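Local coordinates for protein PaaA (Enterobacter agglomerans, PDB 5FF5) that probably adenylates its peptide substrate, as an E1-like ThiF-family enzyme, in the route to the bicyclic core of the antibiotic pantocin A, at residues M140-L149 with I172-T180. Sequence-based numbering, arbitrary orientation. Where two conformers were deposited one is given.
With SO4 (sulfate ion), chain C.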
HETATM    1  N   MSE A 140      11.793  11.980   7.981  1.00 49.25           N
HETATM    2  CA  MSE A 140      10.877  11.998   6.852  1.00 50.69           C
HETATM    3  C   MSE A 140      11.546  11.597   5.531  1.00 56.17           C
HETATM    4  O   MSE A 140      11.332  12.215   4.482  1.00 55.81           O
HETATM    5  CB  MSE A 140      10.228  13.372   6.744  1.00 49.78           C
HETATM    6  CG  MSE A 140       9.296  13.685   7.920  1.00 59.75           C
HETATM    7 SE   MSE A 140       7.671  12.568   8.016  1.00 65.12          SE
HETATM    8  CE  MSE A 140       8.240  11.394   9.450  1.00 48.90           C
ATOM      9  N   GLY A 141      12.358  10.549   5.603  1.00 48.21           N
ATOM     10  CA  GLY A 141      12.873   9.875   4.429  1.00 52.15           C
ATOM     11  C   GLY A 141      11.781   9.013   3.811  1.00 58.33           C
ATOM     12  O   GLY A 141      10.584   9.255   4.014  1.00 50.84           O
ATOM     13  N   GLY A 142      12.202   8.051   2.994  1.00 56.52           N
ATOM     14  CA  GLY A 142      11.298   7.113   2.363  1.00 52.60           C
ATOM     15  C   GLY A 142      10.295   6.465   3.305  1.00 56.52           C
ATOM     16  O   GLY A 142       9.095   6.710   3.193  1.00 55.96           O
ATOM     17  N   TRP A 143      10.761   5.622   4.223  1.00 58.90           N
ATOM     18  CA  TRP A 143       9.826   4.929   5.106  1.00 57.22           C
ATOM     19  C   TRP A 143       8.977   5.964   5.837  1.00 54.84           C
ATOM     20  O   TRP A 143       7.788   5.761   6.056  1.00 55.39           O
ATOM     21  CB  TRP A 143      10.562   4.024   6.110  1.00 48.85           C
ATOM     22  CG  TRP A 143      11.443   4.737   7.098  1.00 60.75           C
ATOM     23  CD1 TRP A 143      12.778   5.034   6.959  1.00 71.04           C
ATOM     24  CD2 TRP A 143      11.065   5.203   8.411  1.00 68.56           C
ATOM     25  NE1 TRP A 143      13.245   5.678   8.092  1.00 70.21           N
ATOM     26  CE2 TRP A 143      12.221   5.790   8.999  1.00 62.92           C
ATOM     27  CE3 TRP A 143       9.867   5.192   9.143  1.00 54.74           C
ATOM     28  CZ2 TRP A 143      12.210   6.351  10.283  1.00 48.01           C
ATOM     29  CZ3 TRP A 143       9.861   5.757  10.427  1.00 59.62           C
ATOM     30  CH2 TRP A 143      11.028   6.328  10.977  1.00 52.02           C
ATOM     31  N   GLY A 144       9.595   7.102   6.131  1.00 54.10           N
ATOM     32  CA  GLY A 144       8.985   8.159   6.911  1.00 46.73           C
ATOM     33  C   GLY A 144       7.803   8.853   6.289  1.00 52.43           C
ATOM     34  O   GLY A 144       6.800   9.095   6.960  1.00 48.76           O
ATOM     35  N   THR A 145       7.925   9.185   5.005  1.00 58.42           N
ATOM     36  CA  THR A 145       6.875   9.907   4.284  1.00 47.91           C
ATOM     37  C   THR A 145       5.623   9.070   4.035  1.00 49.64           C
ATOM     38  O   THR A 145       4.513   9.592   4.043  1.00 58.42           O
ATOM     39  CB  THR A 145       7.379  10.404   2.910  1.00 49.25           C
ATOM     40  OG1 THR A 145       8.040   9.340   2.218  1.00 51.77           O
ATOM     41  CG2 THR A 145       8.350  11.549   3.072  1.00 54.93           C
ATOM     42  N   TRP A 146       5.791   7.772   3.817  1.00 53.05           N
ATOM     43  CA  TRP A 146       4.643   6.915   3.537  1.00 48.14           C
ATOM     44  C   TRP A 146       3.842   6.643   4.787  1.00 44.58           C
ATOM     45  O   TRP A 146       2.621   6.555   4.725  1.00 44.31           O
ATOM     46  CB  TRP A 146       5.092   5.608   2.902  1.00 48.95           C
ATOM     47  CG  TRP A 146       5.566   5.782   1.511  1.00 49.82           C
ATOM     48  CD1 TRP A 146       6.819   6.121   1.107  1.00 48.22           C
ATOM     49  CD2 TRP A 146       4.791   5.633   0.326  1.00 55.29           C
ATOM     50  NE1 TRP A 146       6.872   6.196  -0.258  1.00 42.23           N
ATOM     51  CE2 TRP A 146       5.637   5.898  -0.764  1.00 43.30           C
ATOM     52  CE3 TRP A 146       3.456   5.284   0.076  1.00 52.53           C
ATOM     53  CZ2 TRP A 146       5.204   5.832  -2.076  1.00 48.69           C
ATOM     54  CZ3 TRP A 146       3.022   5.229  -1.226  1.00 53.56           C
ATOM     55  CH2 TRP A 146       3.895   5.498  -2.289  1.00 53.48           C
ATOM     56  N   CYS A 147       4.524   6.514   5.918  1.00 42.09           N
ATOM     57  CA  CYS A 147       3.826   6.293   7.176  1.00 45.92           C
ATOM     58  C   CYS A 147       2.989   7.504   7.582  1.00 52.06           C
ATOM     59  O   CYS A 147       1.861   7.355   8.049  1.00 55.41           O
ATOM     60  CB  CYS A 147       4.793   5.951   8.300  1.00 42.09           C
ATOM     61  SG  CYS A 147       5.493   4.299   8.245  1.00 62.50           S
ATOM     62  N   ALA A 148       3.552   8.699   7.442  1.00 47.25           N
ATOM     63  CA  ALA A 148       2.810   9.909   7.763  1.00 46.52           C
ATOM     64  C   ALA A 148       1.537   9.967   6.932  1.00 48.65           C
ATOM     65  O   ALA A 148       0.440  10.232   7.444  1.00 42.61           O
ATOM     66  CB  ALA A 148       3.662  11.145   7.522  1.00 44.74           C
ATOM     67  N   LEU A 149       1.705   9.702   5.640  1.00 42.09           N
ATOM     68  CA  LEU A 149       0.620   9.811   4.699  1.00 42.09           C
ATOM     69  C   LEU A 149      -0.556   8.936   5.071  1.00 49.30           C
ATOM     70  O   LEU A 149      -1.655   9.440   5.294  1.00 52.24           O
ATOM     71  CB  LEU A 149       1.083   9.443   3.301  1.00 50.70           C
ATOM     72  CG  LEU A 149      -0.045   9.594   2.280  1.00 46.25           C
ATOM     73  CD1 LEU A 149      -0.736  10.950   2.430  1.00 42.09           C
ATOM     74  CD2 LEU A 149       0.465   9.383   0.886  1.00 45.28           C
ATOM     75  N   ILE A 172      12.064  12.911  -4.804  1.00 63.50           N
ATOM     76  CA  ILE A 172      10.768  12.846  -5.452  1.00 54.01           C
ATOM     77  C   ILE A 172      10.379  11.448  -5.948  1.00 60.75           C
ATOM     78  O   ILE A 172       9.189  11.139  -6.014  1.00 66.78           O
ATOM     79  CB  ILE A 172      10.715  13.841  -6.603  1.00 53.20           C
ATOM     80  CG1 ILE A 172      10.964  15.217  -6.035  1.00 57.02           C
ATOM     81  CG2 ILE A 172       9.331  13.922  -7.172  1.00 69.23           C
ATOM     82  CD1 ILE A 172      10.062  15.496  -4.856  1.00 57.72           C
ATOM     83  N   ASN A 173      11.340  10.599  -6.309  1.00 51.06           N
ATOM     84  CA  ASN A 173      10.952   9.264  -6.773  1.00 51.54           C
ATOM     85  C   ASN A 173      10.371   8.349  -5.675  1.00 47.65           C
ATOM     86  O   ASN A 173       9.627   7.426  -5.977  1.00 53.38           O
ATOM     87  CB  ASN A 173      12.126   8.566  -7.480  1.00 43.93           C
ATOM     88  CG  ASN A 173      13.168   8.037  -6.517  1.00 57.54           C
ATOM     89  OD1 ASN A 173      13.401   8.613  -5.454  1.00 60.60           O
ATOM     90  ND2 ASN A 173      13.805   6.930  -6.883  1.00 54.23           N
ATOM     91  N   ARG A 174      10.700   8.581  -4.409  1.00 50.58           N
ATOM     92  CA  ARG A 174      10.282   7.642  -3.362  1.00 55.79           C
ATOM     93  C   ARG A 174       9.616   8.276  -2.135  1.00 57.73           C
ATOM     94  O   ARG A 174       8.838   7.619  -1.445  1.00 55.72           O
ATOM     95  CB  ARG A 174      11.482   6.804  -2.891  1.00 50.20           C
ATOM     96  CG  ARG A 174      12.719   7.605  -2.602  1.00 52.81           C
ATOM     97  CD  ARG A 174      13.771   6.771  -1.914  1.00 57.93           C
ATOM     98  NE  ARG A 174      14.893   7.593  -1.452  1.00 61.43           N
ATOM     99  CZ  ARG A 174      15.567   8.443  -2.221  1.00 60.92           C
ATOM    100  NH1 ARG A 174      15.253   8.572  -3.502  1.00 65.11           N
ATOM    101  NH2 ARG A 174      16.568   9.155  -1.715  1.00 64.81           N
ATOM    102  N   GLN A 175       9.947   9.527  -1.835  1.00 50.95           N
ATOM    103  CA  GLN A 175       9.373  10.183  -0.673  1.00 48.06           C
ATOM    104  C   GLN A 175       8.095  10.905  -1.098  1.00 53.01           C
ATOM    105  O   GLN A 175       8.163  12.000  -1.660  1.00 59.29           O
ATOM    106  CB  GLN A 175      10.402  11.141  -0.076  1.00 57.54           C
ATOM    107  CG  GLN A 175      11.837  10.559  -0.072  1.00 53.70           C
ATOM    108  CD  GLN A 175      12.793  11.295   0.857  1.00 54.31           C
ATOM    109  OE1 GLN A 175      12.399  12.215   1.572  1.00 61.73           O
ATOM    110  NE2 GLN A 175      14.056  10.883   0.853  1.00 52.79           N
ATOM    111  N   VAL A 176       6.941  10.305  -0.787  1.00 53.58           N
ATOM    112  CA  VAL A 176       5.628  10.644  -1.387  1.00 48.88           C
ATOM    113  C   VAL A 176       4.949  11.946  -0.952  1.00 53.91           C
ATOM    114  O   VAL A 176       4.046  12.425  -1.643  1.00 52.16           O
ATOM    115  CB  VAL A 176       4.604   9.503  -1.134  1.00 56.00           C
ATOM    116  CG1 VAL A 176       4.224   9.409   0.349  1.00 48.67           C
ATOM    117  CG2 VAL A 176       3.365   9.689  -1.997  1.00 50.61           C
ATOM    118  N   LEU A 177       5.355  12.498   0.195  1.00 56.66           N
ATOM    119  CA  LEU A 177       4.772  13.736   0.723  1.00 46.19           C
ATOM    120  C   LEU A 177       5.331  14.969   0.021  1.00 49.67           C
ATOM    121  O   LEU A 177       4.863  16.090   0.259  1.00 42.09           O
ATOM    122  CB  LEU A 177       5.034  13.849   2.223  1.00 42.09           C
ATOM    123  CG  LEU A 177       4.192  12.983   3.133  1.00 42.09           C
ATOM    124  CD1 LEU A 177       4.469  13.307   4.571  1.00 42.09           C
ATOM    125  CD2 LEU A 177       2.742  13.259   2.821  1.00 54.22           C
ATOM    126  N   TYR A 178       6.330  14.748  -0.839  1.00 47.19           N
ATOM    127  CA  TYR A 178       7.033  15.834  -1.506  1.00 51.64           C
ATOM    128  C   TYR A 178       6.813  15.770  -3.010  1.00 52.00           C
ATOM    129  O   TYR A 178       7.143  14.777  -3.652  1.00 55.08           O
ATOM    130  CB  TYR A 178       8.541  15.779  -1.207  1.00 49.20           C
ATOM    131  CG  TYR A 178       8.897  15.492   0.229  1.00 42.09           C
ATOM    132  CD1 TYR A 178       8.252  16.128   1.268  1.00 42.09           C
ATOM    133  CD2 TYR A 178       9.883  14.571   0.544  1.00 50.66           C
ATOM    134  CE1 TYR A 178       8.576  15.848   2.583  1.00 48.35           C
ATOM    135  CE2 TYR A 178      10.219  14.286   1.860  1.00 47.08           C
ATOM    136  CZ  TYR A 178       9.563  14.927   2.878  1.00 49.27           C
ATOM    137  OH  TYR A 178       9.889  14.650   4.194  1.00 53.17           O
ATOM    138  N   ARG A 179       6.301  16.861  -3.568  0.66 53.95           N
ATOM    139  CA  ARG A 179       6.054  16.958  -4.999  0.66 54.25           C
ATOM    140  C   ARG A 179       7.087  17.866  -5.629  0.66 54.61           C
ATOM    141  O   ARG A 179       7.832  18.526  -4.918  0.66 59.83           O
ATOM    142  CB  ARG A 179       4.645  17.482  -5.271  0.66 59.24           C
ATOM    143  CG  ARG A 179       3.526  16.514  -4.876  0.66 56.79           C
ATOM    144  CD  ARG A 179       2.388  17.266  -4.189  0.66 61.47           C
ATOM    145  NE  ARG A 179       1.094  16.624  -4.402  0.66 60.49           N
ATOM    146  CZ  ARG A 179       0.133  17.099  -5.187  0.66 52.57           C
ATOM    147  NH1 ARG A 179       0.302  18.224  -5.869  0.66 52.11           N
ATOM    148  NH2 ARG A 179      -0.997  16.429  -5.300  0.66 57.35           N
ATOM    149  N   THR A 180       7.151  17.888  -6.957  1.00 53.52           N
ATOM    150  CA  THR A 180       8.183  18.656  -7.656  1.00 48.24           C
ATOM    151  C   THR A 180       8.294  20.113  -7.201  1.00 50.43           C
ATOM    152  O   THR A 180       9.387  20.609  -6.990  1.00 52.05           O
ATOM    153  CB  THR A 180       7.950  18.636  -9.150  1.00 46.27           C
ATOM    154  OG1 THR A 180       7.729  17.282  -9.564  1.00 54.80           O
ATOM    155  CG2 THR A 180       9.162  19.169  -9.869  1.00 42.09           C
TER
HETATM  156  S   SO4 C 401      15.326   7.022   2.063  1.00 82.45           S
HETATM  157  O1  SO4 C 401      15.108   5.778   1.315  1.00 62.59           O
HETATM  158  O2  SO4 C 401      14.618   8.113   1.407  1.00 76.90           O
HETATM  159  O3  SO4 C 401      16.743   7.406   2.092  1.00 75.40           O
HETATM  160  O4  SO4 C 401      14.795   6.858   3.421  1.00 68.31           O
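Gly142, in the first turn of helix 142-153, packs against the irregular loop at Gln175, their CA atoms 4.7 Å apart, and the type I turn from Gln175 to Tyr178 packs against the helix's first turns, Val176 and Leu177 reaching as far as Leu149 while Tyr178 comes back to Thr145. The indole of Trp146 grips the loop twice. Its NE1 donates to Arg174 O at 2.7 Å, meeting the carbonyl almost head-on (C=O...N 171°) though tilted from the ring plane, and one face carries Val176, whose CG1 sits 3.9 Å from the centroid of the five-membered ring in a CH-pi contact. With chi1 at 69°, CG1 lies between the backbone N and carbonyl carbon of Val176, and also reaches Leu149 CD2. Thr145 OG1 takes a weak bond from Val176 N, while its CG2 approaches Tyr178 CE2 obliquely at 3.5 Å. Leu177 CD1 rests on Ala148 CB, extending the apolar seam toward helix 187-198. At the glycine-rich turn, which resembles a Rossmann-type GxGxxG motif, Gly142 N donates to sulfate O2 and O4, and Arg174 NE reaches the same O2 at 2.9 Å. Gln175 OE1 is held by Lys187. A helix N-terminus and an arginine thus converge on one anion, probably from the crystallisation liquor, consistent with a phosphate-binding pocket like that for ATP in E1-type adenylating enzymes, while the buried indole and aliphatic groups fix the loop that brings Arg174 there.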